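Local coordinates for natterin-like protein (Lethenteron camtschaticum, PDB 6IUL), which probably acts as a cytotoxic, pore-forming immune protein that joins a jacalin-like lectin domain to an aerolysin-type toxin module, at residues 154-159 / 273-278. Sequence-based numbering, arbitrary orientation.
Sequences MKYPTM and IDLPYT
The carbonyl oxygen of K155 accepts the backbone N-H of T278, N to O 2.9 Å, and is also approached by the CA-H of Y277, whose CA lies 3.1 Å from the same O. The return bond, K155 N to T278 O, is equally short and completes an antiparallel hydrogen-bonded pair. On the face shared by this pair, OG1 of T278 comes to 3.5 Å from CB of K155, while the end of the lysine chain leads away. Beyond K155 the direct ladder gives way to a type I turn, Y156 to M159, closed by M159 N on Y156 O. P157, a proline, has no N-H to give P276 O, though its CD packs 3.5 Å from that oxygen; a water instead accepts from T158 N and donates to P276 O (2.8 Å). In the long, twisted sheet of an aerolysin-like module, strand 135-155 ends here against strand 260-285, whose other edge bonds through I273, L275 and Y277 to strand 290-313. T158 meets P276 at about a right angle, its OG1 3.4 Å from both CG and CD of the proline ring. The bend at chi2 (64°) brings SD of M154 beside the Y277 ring, 3.5 Å from CD1, an oblique Met-aromatic contact. Y156 sets its CD1 4.1 Å from CB of Y277; its OH accepts the indole N-H of W200, and the Y277 hydroxyl donates to S201 O.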
loop_
_atom_site.group_PDB
_atom_site.type_symbol
_atom_site.label_atom_id
_atom_site.label_comp_id
_atom_site.label_asym_id
_atom_site.label_seq_id
_atom_site.Cartn_x
_atom_site.Cartn_y
_atom_site.Cartn_z
ATOM N N MET A 154 2.365 -21.679 -0.314
ATOM C CA MET A 154 1.263 -21.186 0.510
ATOM C C MET A 154 0.116 -22.205 0.533
ATOM O O MET A 154 -0.302 -22.676 -0.496
ATOM C CB MET A 154 0.748 -19.835 -0.013
ATOM C CG MET A 154 -0.374 -19.228 0.824
ATOM S SD MET A 154 0.140 -18.810 2.497
ATOM C CE MET A 154 1.400 -17.557 2.201
ATOM N N LYS A 155 -0.373 -22.520 1.727
ATOM C CA LYS A 155 -1.463 -23.481 1.900
ATOM C C LYS A 155 -2.436 -22.965 2.931
ATOM O O LYS A 155 -2.040 -22.366 3.910
ATOM C CB LYS A 155 -0.945 -24.859 2.349
ATOM C CG LYS A 155 -0.223 -25.597 1.260
ATOM C CD LYS A 155 0.581 -26.768 1.815
ATOM C CE LYS A 155 1.145 -27.673 0.736
ATOM N NZ LYS A 155 2.423 -27.172 0.163
ATOM N N TYR A 156 -3.724 -23.213 2.686
ATOM C CA TYR A 156 -4.803 -22.866 3.582
ATOM C C TYR A 156 -5.474 -24.193 3.976
ATOM O O TYR A 156 -6.432 -24.641 3.330
ATOM C CB TYR A 156 -5.793 -21.918 2.890
ATOM C CG TYR A 156 -5.117 -20.731 2.294
ATOM C CD1 TYR A 156 -4.916 -19.584 3.041
ATOM C CD2 TYR A 156 -4.678 -20.765 0.968
ATOM C CE1 TYR A 156 -4.295 -18.470 2.477
ATOM C CE2 TYR A 156 -4.041 -19.681 0.407
ATOM C CZ TYR A 156 -3.836 -18.536 1.174
ATOM O OH TYR A 156 -3.191 -17.461 0.605
ATOM N N PRO A 157 -4.942 -24.842 5.020
ATOM C CA PRO A 157 -5.314 -26.246 5.291
ATOM C C PRO A 157 -6.774 -26.461 5.779
ATOM O O PRO A 157 -7.264 -27.561 5.728
ATOM C CB PRO A 157 -4.290 -26.685 6.359
ATOM C CG PRO A 157 -3.788 -25.420 6.957
ATOM C CD PRO A 157 -3.886 -24.343 5.917
ATOM N N THR A 158 -7.444 -25.422 6.247
ATOM C CA THR A 158 -8.842 -25.560 6.674
ATOM C C THR A 158 -9.837 -24.998 5.651
ATOM O O THR A 158 -11.035 -24.936 5.929
ATOM C CB THR A 158 -9.108 -24.874 8.001
ATOM O OG1 THR A 158 -9.018 -23.459 7.846
ATOM C CG2 THR A 158 -8.130 -25.371 9.107
ATOM N N MET A 159 -9.344 -24.615 4.473
ATOM C CA MET A 159 -10.138 -23.878 3.510
ATOM C C MET A 159 -11.393 -24.631 3.012
ATOM O O MET A 159 -12.490 -24.070 3.003
ATOM C CB MET A 159 -9.287 -23.493 2.302
ATOM C CG MET A 159 -10.085 -22.647 1.307
ATOM S SD MET A 159 -9.058 -21.740 0.139
ATOM C CE MET A 159 -9.025 -22.840 -1.266
ATOM N N ILE A 273 -12.597 -12.809 4.580
ATOM C CA ILE A 273 -11.925 -14.088 4.653
ATOM C C ILE A 273 -10.961 -14.125 5.841
ATOM O O ILE A 273 -10.137 -13.222 6.021
ATOM C CB ILE A 273 -11.165 -14.397 3.361
ATOM C CG1 ILE A 273 -12.109 -14.282 2.162
ATOM C CG2 ILE A 273 -10.523 -15.772 3.439
ATOM C CD1 ILE A 273 -11.514 -14.674 0.819
ATOM N N ASP A 274 -11.065 -15.174 6.658
ATOM C CA ASP A 274 -10.248 -15.304 7.861
ATOM C C ASP A 274 -9.871 -16.785 7.970
ATOM O O ASP A 274 -10.730 -17.617 8.250
ATOM C CB ASP A 274 -11.021 -14.805 9.087
ATOM C CG ASP A 274 -10.164 -14.744 10.357
ATOM O OD1 ASP A 274 -9.449 -15.721 10.677
ATOM O OD2 ASP A 274 -10.227 -13.723 11.078
ATOM N N LEU A 275 -8.607 -17.113 7.702
ATOM C CA LEU A 275 -8.185 -18.499 7.484
ATOM C C LEU A 275 -6.745 -18.741 7.952
ATOM O O LEU A 275 -5.903 -17.928 7.707
ATOM C CB LEU A 275 -8.232 -18.831 6.000
ATOM C CG LEU A 275 -9.578 -18.972 5.261
ATOM C CD1 LEU A 275 -9.303 -19.258 3.806
ATOM C CD2 LEU A 275 -10.439 -20.109 5.859
ATOM N N PRO A 276 -6.463 -19.863 8.626
ATOM C CA PRO A 276 -5.062 -20.188 8.923
ATOM C C PRO A 276 -4.272 -20.545 7.666
ATOM O O PRO A 276 -4.853 -21.059 6.695
ATOM C CB PRO A 276 -5.161 -21.414 9.876
ATOM C CG PRO A 276 -6.522 -22.002 9.580
ATOM C CD PRO A 276 -7.401 -20.821 9.243
ATOM N N TYR A 277 -2.964 -20.255 7.675
ATOM C CA TYR A 277 -2.097 -20.640 6.541
ATOM C C TYR A 277 -0.800 -21.246 7.027
ATOM O O TYR A 277 -0.349 -20.970 8.122
ATOM C CB TYR A 277 -1.781 -19.425 5.614
ATOM C CG TYR A 277 -0.700 -18.506 6.125
ATOM C CD1 TYR A 277 0.652 -18.804 5.940
ATOM C CD2 TYR A 277 -1.019 -17.371 6.837
ATOM C CE1 TYR A 277 1.652 -17.969 6.419
ATOM C CE2 TYR A 277 -0.032 -16.516 7.307
ATOM C CZ TYR A 277 1.305 -16.829 7.101
ATOM O OH TYR A 277 2.259 -15.980 7.605
ATOM N N THR A 278 -0.196 -22.058 6.180
ATOM C CA THR A 278 1.165 -22.533 6.383
ATOM C C THR A 278 1.937 -22.139 5.128
ATOM O O THR A 278 1.330 -21.973 4.052
ATOM C CB THR A 278 1.267 -24.061 6.580
ATOM O OG1 THR A 278 0.809 -24.709 5.404
ATOM C CG2 THR A 278 0.428 -24.545 7.776
HETATM O O HOH W 1 -7.112 -22.577 5.930
#